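Local coordinates for protein dipeptide Epimerase (Enterococcus faecalis V583, PDB 3JVA) that belongs to the mandelate racemase/muconate lactonizing enzyme family of the enolase superfamily and holds a magnesium ion in its barrel domain, at residues V129-I137 with K150-K161; E296-A305 with L319-V330. All coordinates share one frame; numbering follows the deposited sequence.

Contact 1: V129-I137 with K150-K161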
loop_
_atom_site.group_PDB
_atom_site.type_symbol
_atom_site.label_atom_id
_atom_site.label_comp_id
_atom_site.label_asym_id
_atom_site.label_seq_id
_atom_site.Cartn_x
_atom_site.Cartn_y
_atom_site.Cartn_z
ATOM N N VAL B 129 -37.937 -4.012 21.538
ATOM C CA VAL B 129 -37.233 -4.284 20.294
ATOM C C VAL B 129 -38.030 -5.238 19.408
ATOM O O VAL B 129 -38.678 -6.160 19.892
ATOM C CB VAL B 129 -35.820 -4.859 20.577
ATOM C CG1 VAL B 129 -35.924 -6.168 21.333
ATOM C CG2 VAL B 129 -35.054 -5.035 19.272
ATOM N N ILE B 130 -37.998 -4.981 18.105
ATOM C CA ILE B 130 -38.702 -5.800 17.128
ATOM C C ILE B 130 -37.800 -6.910 16.612
ATOM O O ILE B 130 -36.683 -6.656 16.171
ATOM C CB ILE B 130 -39.152 -4.956 15.917
ATOM C CG1 ILE B 130 -40.150 -3.888 16.371
ATOM C CG2 ILE B 130 -39.767 -5.862 14.850
ATOM C CD1 ILE B 130 -40.483 -2.867 15.301
ATOM N N THR B 131 -38.280 -8.143 16.668
ATOM C CA THR B 131 -37.491 -9.253 16.170
ATOM C C THR B 131 -38.128 -9.880 14.947
ATOM O O THR B 131 -39.338 -9.764 14.729
ATOM C CB THR B 131 -37.320 -10.370 17.223
ATOM O OG1 THR B 131 -36.590 -11.456 16.637
ATOM C CG2 THR B 131 -38.681 -10.889 17.694
ATOM N N ASP B 132 -37.302 -10.524 14.131
ATOM C CA ASP B 132 -37.815 -11.228 12.969
ATOM C C ASP B 132 -38.118 -12.614 13.517
ATOM O O ASP B 132 -38.043 -12.847 14.728
ATOM C CB ASP B 132 -36.749 -11.345 11.861
ATOM C CG ASP B 132 -35.504 -12.123 12.306
ATOM O OD1 ASP B 132 -35.619 -13.057 13.135
ATOM O OD2 ASP B 132 -34.402 -11.814 11.804
ATOM N N ILE B 133 -38.471 -13.532 12.634
ATOM C CA ILE B 133 -38.704 -14.905 13.035
ATOM C C ILE B 133 -38.187 -15.758 11.889
ATOM O O ILE B 133 -38.404 -15.442 10.709
ATOM C CB ILE B 133 -40.202 -15.214 13.318
ATOM C CG1 ILE B 133 -40.322 -16.641 13.869
ATOM C CG2 ILE B 133 -41.031 -15.064 12.054
ATOM C CD1 ILE B 133 -41.686 -16.960 14.455
ATOM N N THR B 134 -37.474 -16.820 12.240
ATOM C CA THR B 134 -36.893 -17.718 11.252
ATOM C C THR B 134 -37.875 -18.802 10.828
ATOM O O THR B 134 -38.523 -19.424 11.661
ATOM C CB THR B 134 -35.612 -18.386 11.813
ATOM O OG1 THR B 134 -34.637 -17.379 12.110
ATOM C CG2 THR B 134 -35.025 -19.368 10.803
ATOM N N LEU B 135 -37.992 -19.015 9.523
ATOM C CA LEU B 135 -38.876 -20.049 9.012
ATOM C C LEU B 135 -38.029 -21.294 8.800
ATOM O O LEU B 135 -36.992 -21.238 8.135
ATOM C CB LEU B 135 -39.502 -19.622 7.678
ATOM C CG LEU B 135 -40.368 -18.361 7.663
ATOM C CD1 LEU B 135 -40.852 -18.113 6.241
ATOM C CD2 LEU B 135 -41.553 -18.513 8.611
ATOM N N GLY B 136 -38.459 -22.414 9.370
ATOM C CA GLY B 136 -37.706 -23.643 9.215
ATOM C C GLY B 136 -37.694 -24.108 7.772
ATOM O O GLY B 136 -38.687 -23.957 7.061
ATOM N N ILE B 137 -36.574 -24.670 7.334
ATOM C CA ILE B 137 -36.462 -25.145 5.962
ATOM C C ILE B 137 -37.467 -26.259 5.701
ATOM O O ILE B 137 -37.635 -27.167 6.514
ATOM C CB ILE B 137 -35.025 -25.638 5.663
ATOM C CG1 ILE B 137 -34.070 -24.440 5.665
ATOM C CG2 ILE B 137 -34.967 -26.338 4.310
ATOM C CD1 ILE B 137 -34.447 -23.345 4.670
ATOM N N LYS B 150 -47.053 -16.348 10.163
ATOM C CA LYS B 150 -46.233 -15.439 10.963
ATOM C C LYS B 150 -46.592 -13.985 10.700
ATOM O O LYS B 150 -46.586 -13.159 11.613
ATOM C CB LYS B 150 -44.744 -15.661 10.670
ATOM C CG LYS B 150 -44.298 -17.113 10.766
ATOM C CD LYS B 150 -44.739 -17.759 12.072
ATOM C CE LYS B 150 -44.330 -19.224 12.110
ATOM N NZ LYS B 150 -44.855 -19.922 13.313
ATOM N N VAL B 151 -46.903 -13.664 9.449
ATOM C CA VAL B 151 -47.274 -12.299 9.116
ATOM C C VAL B 151 -48.573 -11.933 9.832
ATOM O O VAL B 151 -48.737 -10.805 10.302
ATOM C CB VAL B 151 -47.444 -12.127 7.592
ATOM C CG1 VAL B 151 -48.102 -10.786 7.284
ATOM C CG2 VAL B 151 -46.078 -12.214 6.915
ATOM N N LYS B 152 -49.493 -12.890 9.921
ATOM C CA LYS B 152 -50.765 -12.650 10.600
ATOM C C LYS B 152 -50.496 -12.379 12.075
ATOM O O LYS B 152 -51.271 -11.697 12.743
ATOM C CB LYS B 152 -51.690 -13.860 10.469
ATOM C CG LYS B 152 -51.984 -14.258 9.038
ATOM C CD LYS B 152 -53.138 -15.246 8.953
ATOM C CE LYS B 152 -53.402 -15.638 7.506
ATOM N NZ LYS B 152 -53.491 -14.438 6.624
ATOM N N LEU B 153 -49.390 -12.924 12.570
ATOM C CA LEU B 153 -48.984 -12.744 13.959
ATOM C C LEU B 153 -48.364 -11.361 14.169
ATOM O O LEU B 153 -48.102 -10.951 15.304
ATOM C CB LEU B 153 -47.988 -13.841 14.348
ATOM C CG LEU B 153 -48.430 -14.951 15.311
ATOM C CD1 LEU B 153 -49.881 -15.330 15.093
ATOM C CD2 LEU B 153 -47.516 -16.151 15.127
ATOM N N GLY B 154 -48.125 -10.643 13.072
ATOM C CA GLY B 154 -47.560 -9.306 13.178
ATOM C C GLY B 154 -46.116 -9.155 12.726
ATOM O O GLY B 154 -45.602 -8.038 12.638
ATOM N N PHE B 155 -45.451 -10.267 12.441
ATOM C CA PHE B 155 -44.060 -10.195 12.000
ATOM C C PHE B 155 -43.942 -9.472 10.661
ATOM O O PHE B 155 -44.732 -9.706 9.748
ATOM C CB PHE B 155 -43.478 -11.606 11.896
ATOM C CG PHE B 155 -43.211 -12.237 13.231
ATOM C CD1 PHE B 155 -42.067 -11.906 13.951
ATOM C CD2 PHE B 155 -44.130 -13.112 13.798
ATOM C CE1 PHE B 155 -41.844 -12.433 15.221
ATOM C CE2 PHE B 155 -43.918 -13.645 15.070
ATOM C CZ PHE B 155 -42.771 -13.304 15.782
ATOM N N ASP B 156 -42.960 -8.585 10.554
ATOM C CA ASP B 156 -42.743 -7.835 9.323
ATOM C C ASP B 156 -41.416 -8.233 8.682
ATOM O O ASP B 156 -41.047 -7.719 7.625
ATOM C CB ASP B 156 -42.759 -6.329 9.612
ATOM C CG ASP B 156 -41.635 -5.894 10.541
ATOM O OD1 ASP B 156 -41.643 -4.720 10.975
ATOM O OD2 ASP B 156 -40.742 -6.718 10.835
ATOM N N THR B 157 -40.706 -9.157 9.324
ATOM C CA THR B 157 -39.418 -9.622 8.820
ATOM C C THR B 157 -39.270 -11.127 9.021
ATOM O O THR B 157 -39.423 -11.641 10.134
ATOM C CB THR B 157 -38.255 -8.897 9.531
ATOM O OG1 THR B 157 -38.441 -7.479 9.421
ATOM C CG2 THR B 157 -36.915 -9.274 8.902
ATOM N N LEU B 158 -38.985 -11.829 7.933
ATOM C CA LEU B 158 -38.816 -13.273 7.968
ATOM C C LEU B 158 -37.384 -13.614 7.586
ATOM O O LEU B 158 -36.786 -12.963 6.730
ATOM C CB LEU B 158 -39.776 -13.946 6.986
ATOM C CG LEU B 158 -41.250 -13.574 7.144
ATOM C CD1 LEU B 158 -42.050 -14.175 5.990
ATOM C CD2 LEU B 158 -41.768 -14.067 8.487
ATOM N N LYS B 159 -36.843 -14.639 8.228
ATOM C CA LYS B 159 -35.480 -15.075 7.970
ATOM C C LYS B 159 -35.473 -16.525 7.526
ATOM O O LYS B 159 -36.161 -17.360 8.115
ATOM C CB LYS B 159 -34.639 -14.922 9.238
ATOM C CG LYS B 159 -33.253 -15.544 9.154
ATOM C CD LYS B 159 -32.417 -15.152 10.364
ATOM C CE LYS B 159 -31.135 -15.966 10.446
ATOM N NZ LYS B 159 -31.446 -17.386 10.755
ATOM N N ILE B 160 -34.708 -16.821 6.478
ATOM C CA ILE B 160 -34.611 -18.189 5.983
ATOM C C ILE B 160 -33.188 -18.525 5.568
ATOM O O ILE B 160 -32.437 -17.666 5.101
ATOM C CB ILE B 160 -35.538 -18.462 4.766
ATOM C CG1 ILE B 160 -35.001 -17.759 3.524
ATOM C CG2 ILE B 160 -36.955 -18.003 5.073
ATOM C CD1 ILE B 160 -35.661 -18.217 2.234
ATOM N N LYS B 161 -32.825 -19.787 5.746
ATOM C CA LYS B 161 -31.500 -20.261 5.386
ATOM C C LYS B 161 -31.445 -20.585 3.896
ATOM O O LYS B 161 -32.405 -21.116 3.335
ATOM C CB LYS B 161 -31.162 -21.512 6.200
ATOM C CG LYS B 161 -29.791 -22.099 5.907
ATOM C CD LYS B 161 -29.453 -23.251 6.856
ATOM C CE LYS B 161 -30.425 -24.410 6.703
ATOM N NZ LYS B 161 -30.090 -25.551 7.605
HETATM O O HOH W 1 -40.724 -8.708 12.550
HETATM O O HOH W 2 -34.435 -21.302 7.530
#

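Contact 2: E296-A305 with L319-V330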
loop_
_atom_site.group_PDB
_atom_site.type_symbol
_atom_site.label_atom_id
_atom_site.label_comp_id
_atom_site.label_asym_id
_atom_site.label_seq_id
_atom_site.Cartn_x
_atom_site.Cartn_y
_atom_site.Cartn_z
ATOM N N GLU B 296 -30.076 -21.913 22.725
ATOM C CA GLU B 296 -30.194 -21.038 23.883
ATOM C C GLU B 296 -31.681 -20.803 24.105
ATOM O O GLU B 296 -32.507 -21.122 23.241
ATOM C CB GLU B 296 -29.426 -19.719 23.727
ATOM C CG GLU B 296 -29.844 -18.786 22.626
ATOM C CD GLU B 296 -28.961 -17.549 22.626
ATOM O OE1 GLU B 296 -29.034 -16.766 23.600
ATOM O OE2 GLU B 296 -28.180 -17.372 21.670
ATOM N N THR B 297 -32.030 -20.249 25.255
ATOM C CA THR B 297 -33.430 -20.070 25.572
ATOM C C THR B 297 -33.774 -18.718 26.183
ATOM O O THR B 297 -33.164 -17.704 25.855
ATOM C CB THR B 297 -33.890 -21.219 26.502
ATOM O OG1 THR B 297 -33.105 -21.216 27.704
ATOM C CG2 THR B 297 -33.681 -22.567 25.807
ATOM N N THR B 298 -34.756 -18.716 27.075
ATOM C CA THR B 298 -35.234 -17.490 27.697
ATOM C C THR B 298 -34.187 -16.519 28.237
ATOM O O THR B 298 -34.224 -15.328 27.925
ATOM C CB THR B 298 -36.230 -17.821 28.820
ATOM O OG1 THR B 298 -37.243 -18.696 28.303
ATOM C CG2 THR B 298 -36.878 -16.552 29.346
ATOM N N ILE B 299 -33.258 -17.010 29.047
ATOM C CA ILE B 299 -32.246 -16.123 29.614
ATOM C C ILE B 299 -31.364 -15.471 28.544
ATOM O O ILE B 299 -31.183 -14.252 28.534
ATOM C CB ILE B 299 -31.363 -16.875 30.613
ATOM C CG1 ILE B 299 -32.230 -17.412 31.758
ATOM C CG2 ILE B 299 -30.282 -15.940 31.151
ATOM C CD1 ILE B 299 -31.509 -18.376 32.686
ATOM N N GLY B 300 -30.817 -16.281 27.648
ATOM C CA GLY B 300 -29.974 -15.737 26.599
ATOM C C GLY B 300 -30.711 -14.730 25.732
ATOM O O GLY B 300 -30.176 -13.672 25.392
ATOM N N ILE B 301 -31.951 -15.053 25.378
ATOM C CA ILE B 301 -32.744 -14.170 24.541
ATOM C C ILE B 301 -33.048 -12.857 25.247
ATOM O O ILE B 301 -32.964 -11.786 24.647
ATOM C CB ILE B 301 -34.081 -14.833 24.131
ATOM C CG1 ILE B 301 -33.818 -15.960 23.126
ATOM C CG2 ILE B 301 -35.026 -13.788 23.562
ATOM C CD1 ILE B 301 -33.223 -15.480 21.793
ATOM N N THR B 302 -33.399 -12.941 26.524
ATOM C CA THR B 302 -33.735 -11.746 27.284
ATOM C C THR B 302 -32.541 -10.810 27.419
ATOM O O THR B 302 -32.672 -9.595 27.243
ATOM C CB THR B 302 -34.289 -12.136 28.670
ATOM O OG1 THR B 302 -35.436 -12.978 28.484
ATOM C CG2 THR B 302 -34.710 -10.893 29.455
ATOM N N ALA B 303 -31.372 -11.373 27.708
ATOM C CA ALA B 303 -30.173 -10.561 27.842
ATOM C C ALA B 303 -29.923 -9.830 26.523
ATOM O O ALA B 303 -29.692 -8.622 26.503
ATOM C CB ALA B 303 -28.974 -11.444 28.199
ATOM N N ALA B 304 -29.989 -10.567 25.420
ATOM C CA ALA B 304 -29.763 -9.972 24.107
ATOM C C ALA B 304 -30.785 -8.881 23.782
ATOM O O ALA B 304 -30.435 -7.861 23.190
ATOM C CB ALA B 304 -29.786 -11.061 23.030
ATOM N N ALA B 305 -32.040 -9.091 24.175
ATOM C CA ALA B 305 -33.095 -8.120 23.907
ATOM C C ALA B 305 -32.863 -6.813 24.665
ATOM O O ALA B 305 -33.071 -5.730 24.118
ATOM C CB ALA B 305 -34.460 -8.714 24.265
ATOM N N LEU B 319 -34.018 -12.604 17.398
ATOM C CA LEU B 319 -34.117 -13.229 18.720
ATOM C C LEU B 319 -35.441 -13.969 18.832
ATOM O O LEU B 319 -36.346 -13.539 19.542
ATOM C CB LEU B 319 -34.026 -12.139 19.792
ATOM C CG LEU B 319 -32.784 -11.245 19.706
ATOM C CD1 LEU B 319 -32.926 -10.077 20.669
ATOM C CD2 LEU B 319 -31.532 -12.064 20.021
ATOM N N ASP B 320 -35.525 -15.101 18.143
ATOM C CA ASP B 320 -36.746 -15.895 18.087
ATOM C C ASP B 320 -36.692 -17.258 18.771
ATOM O O ASP B 320 -37.625 -18.047 18.642
ATOM C CB ASP B 320 -37.117 -16.099 16.616
ATOM C CG ASP B 320 -36.041 -16.849 15.843
ATOM O OD1 ASP B 320 -34.896 -16.968 16.345
ATOM O OD2 ASP B 320 -36.332 -17.314 14.723
ATOM N N ALA B 321 -35.620 -17.538 19.503
ATOM C CA ALA B 321 -35.492 -18.842 20.149
ATOM C C ALA B 321 -36.646 -19.239 21.074
ATOM O O ALA B 321 -37.044 -20.404 21.090
ATOM C CB ALA B 321 -34.166 -18.924 20.905
ATOM N N THR B 322 -37.196 -18.299 21.840
ATOM C CA THR B 322 -38.280 -18.670 22.749
ATOM C C THR B 322 -39.532 -19.135 22.022
ATOM O O THR B 322 -40.322 -19.905 22.576
ATOM C CB THR B 322 -38.678 -17.522 23.717
ATOM O OG1 THR B 322 -39.279 -16.444 22.989
ATOM C CG2 THR B 322 -37.455 -17.010 24.472
ATOM N N PHE B 323 -39.708 -18.686 20.781
ATOM C CA PHE B 323 -40.887 -19.061 20.003
ATOM C C PHE B 323 -40.900 -20.529 19.598
ATOM O O PHE B 323 -41.951 -21.070 19.253
ATOM C CB PHE B 323 -40.998 -18.206 18.733
ATOM C CG PHE B 323 -40.865 -16.729 18.970
ATOM C CD1 PHE B 323 -41.248 -16.157 20.177
ATOM C CD2 PHE B 323 -40.377 -15.903 17.963
ATOM C CE1 PHE B 323 -41.146 -14.781 20.380
ATOM C CE2 PHE B 323 -40.272 -14.526 18.154
ATOM C CZ PHE B 323 -40.656 -13.966 19.360
ATOM N N GLY B 324 -39.735 -21.171 19.628
ATOM C CA GLY B 324 -39.662 -22.571 19.249
ATOM C C GLY B 324 -39.488 -23.544 20.400
ATOM O O GLY B 324 -39.186 -24.718 20.176
ATOM N N LEU B 325 -39.676 -23.068 21.627
ATOM C CA LEU B 325 -39.527 -23.913 22.813
ATOM C C LEU B 325 -40.865 -24.528 23.234
ATOM O O LEU B 325 -41.891 -23.852 23.221
ATOM C CB LEU B 325 -38.973 -23.084 23.977
ATOM C CG LEU B 325 -37.630 -22.370 23.779
ATOM C CD1 LEU B 325 -37.267 -21.622 25.054
ATOM C CD2 LEU B 325 -36.547 -23.381 23.425
ATOM N N GLU B 326 -40.852 -25.802 23.614
ATOM C CA GLU B 326 -42.082 -26.470 24.046
ATOM C C GLU B 326 -42.545 -25.985 25.410
ATOM O O GLU B 326 -43.733 -26.035 25.726
ATOM C CB GLU B 326 -41.889 -27.986 24.074
ATOM C CG GLU B 326 -41.971 -28.634 22.705
ATOM C CD GLU B 326 -43.366 -28.574 22.104
ATOM O OE1 GLU B 326 -43.535 -29.051 20.962
ATOM O OE2 GLU B 326 -44.295 -28.061 22.769
ATOM N N THR B 327 -41.607 -25.521 26.227
ATOM C CA THR B 327 -41.950 -25.011 27.545
ATOM C C THR B 327 -40.849 -24.057 28.008
ATOM O O THR B 327 -39.733 -24.102 27.492
ATOM C CB THR B 327 -42.146 -26.172 28.558
ATOM O OG1 THR B 327 -42.809 -25.676 29.727
ATOM C CG2 THR B 327 -40.809 -26.788 28.948
ATOM N N ALA B 328 -41.173 -23.183 28.956
ATOM C CA ALA B 328 -40.211 -22.205 29.459
ATOM C C ALA B 328 -39.357 -22.761 30.592
ATOM O O ALA B 328 -39.877 -23.316 31.560
ATOM C CB ALA B 328 -40.939 -20.961 29.930
ATOM N N PRO B 329 -38.027 -22.609 30.488
ATOM C CA PRO B 329 -37.122 -23.111 31.527
ATOM C C PRO B 329 -37.118 -22.240 32.783
ATOM O O PRO B 329 -36.678 -22.678 33.850
ATOM C CB PRO B 329 -35.766 -23.131 30.821
ATOM C CG PRO B 329 -35.865 -21.937 29.891
ATOM C CD PRO B 329 -37.277 -22.059 29.342
ATOM N N VAL B 330 -37.617 -21.015 32.651
ATOM C CA VAL B 330 -37.666 -20.068 33.760
ATOM C C VAL B 330 -38.941 -19.232 33.705
ATOM O O VAL B 330 -39.742 -19.364 32.781
ATOM C CB VAL B 330 -36.470 -19.094 33.719
ATOM C CG1 VAL B 330 -35.161 -19.870 33.744
ATOM C CG2 VAL B 330 -36.563 -18.220 32.472
#

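Contact 1: V129-I137 with K150-K161
One face of the Phe-155 ring carries the side chain of Ile-133, whose CG2 lies 3.9 Å from the ring centroid, a CH-pi contact over the face. At the ring edge, in its plane, sits Thr-131 O, 3.6 Å from Phe-155 CD1, where the weakly positive ring hydrogens suit a carbonyl oxygen. Ile-133 serves three neighbours because its branches diverge: with CG1 anti to the backbone N (chi1 -174°), CD1 runs on to Lys-150 CD, while CG2, besides covering the ring, meets Leu-158 CD2 at 3.8 Å. Leu-135 continues this apolar layer, its CD2 passing the aliphatic part of Lys-150 and its CB touching Ile-160 CG2. Between the two layers of side chains the strands pair in parallel. Thr-157 O receives Ile-133 N, Ile-133 O receives Lys-159 N at 3.0 Å, and Lys-159 O takes Leu-135 N at 2.8 Å. Past the last of these rungs, a water links Leu-135 O to Lys-161 N. This is the first beta-alpha-beta unit of the enolase-type barrel, its helix 140-152 ending in a Schellman motif at Gly-154, whose positive phi suits glycine. Lys-159 stretches alongside Thr-134, and its NZ makes a weak bond of 3.5 Å to Thr-134 OG1 besides binding a glycerol. Asp-132 sets its CB against Thr-157 CG2 and sends OD2 into a salt bridge with Arg-187. Apolar branches thus pack toward the helix, while Asp-132, Thr-134 and Lys-159 form a polar layer that looks onto the metal site, the nearest side-chain atom of Lys-159 being about 5 Å from the magnesium ion.

Contact 2: E296-A305 with L319-V330
Ile-301, on helix 298-310, packs against Thr-322, Ala-321 and Leu-319 of the chain that follows strand 314-317. Its CB begins 4.0 Å from Thr-322 CG2, and the CG2 branch stays beside the same methyl. CG1, anti to the carbonyl carbon (chi1 -71°), passes Ala-321 CB, and the tip CD1 ends 3.7 Å from that methyl and 4.0 Å from Leu-319 CB. A branched isoleucine fits here because its two branches part, CG2 staying with the Thr-322 methyl and CG1 and CD1 going to Ala-321, and alanine at 321 is small enough to lie also against Glu-296 O. One helical turn on, Ala-304 leaves room for Leu-319, whose CD2 approaches Ala-304 CB to 3.6 Å while CD1 rests by the backbone of Ala-305. The helix follows strand 287-290 of the enolase-type barrel, and the segment 319-330, with a short 3-10 turn, runs along it from Ala-305 back to its N-terminal end. There Thr-297, at the N-cap position, presents CB and CG2 to Leu-325 and gives its OG1 to Glu-47. Thr-298 CG2 slides past Val-330 CG2 at 3.6 Å, as its OG1 lies 3.5 Å from Pro-329 CD. Thr-298 O is gripped twice, by Thr-302 N and by Thr-302 OG1 (2.7 Å), which arrive from opposite faces of the carbonyl plane.

Overall arrangement
Along the chain contact 1 closes before contact 2 opens, yet their centres lie about 15 Å apart. Contact 1 joins strands 128-134 and 157-161, where the parallel strands of the barrel begin; contact 2 takes up helix 298-310 and the chain beyond strand 314-317, the last parallel strand. Start and end of the barrel therefore meet, and they touch directly: Asp-320 OD2 probably accepts a hydrogen bond from Thr-134 N (2.8 Å), Leu-319 N probably gives one to Thr-131 OG1, and Phe-323 packs against Phe-155. From this closure, segment 319-330 goes on to pack against strand 3-21 of the N-terminal domain, so contact 2 carries the link from the closed barrel to that domain.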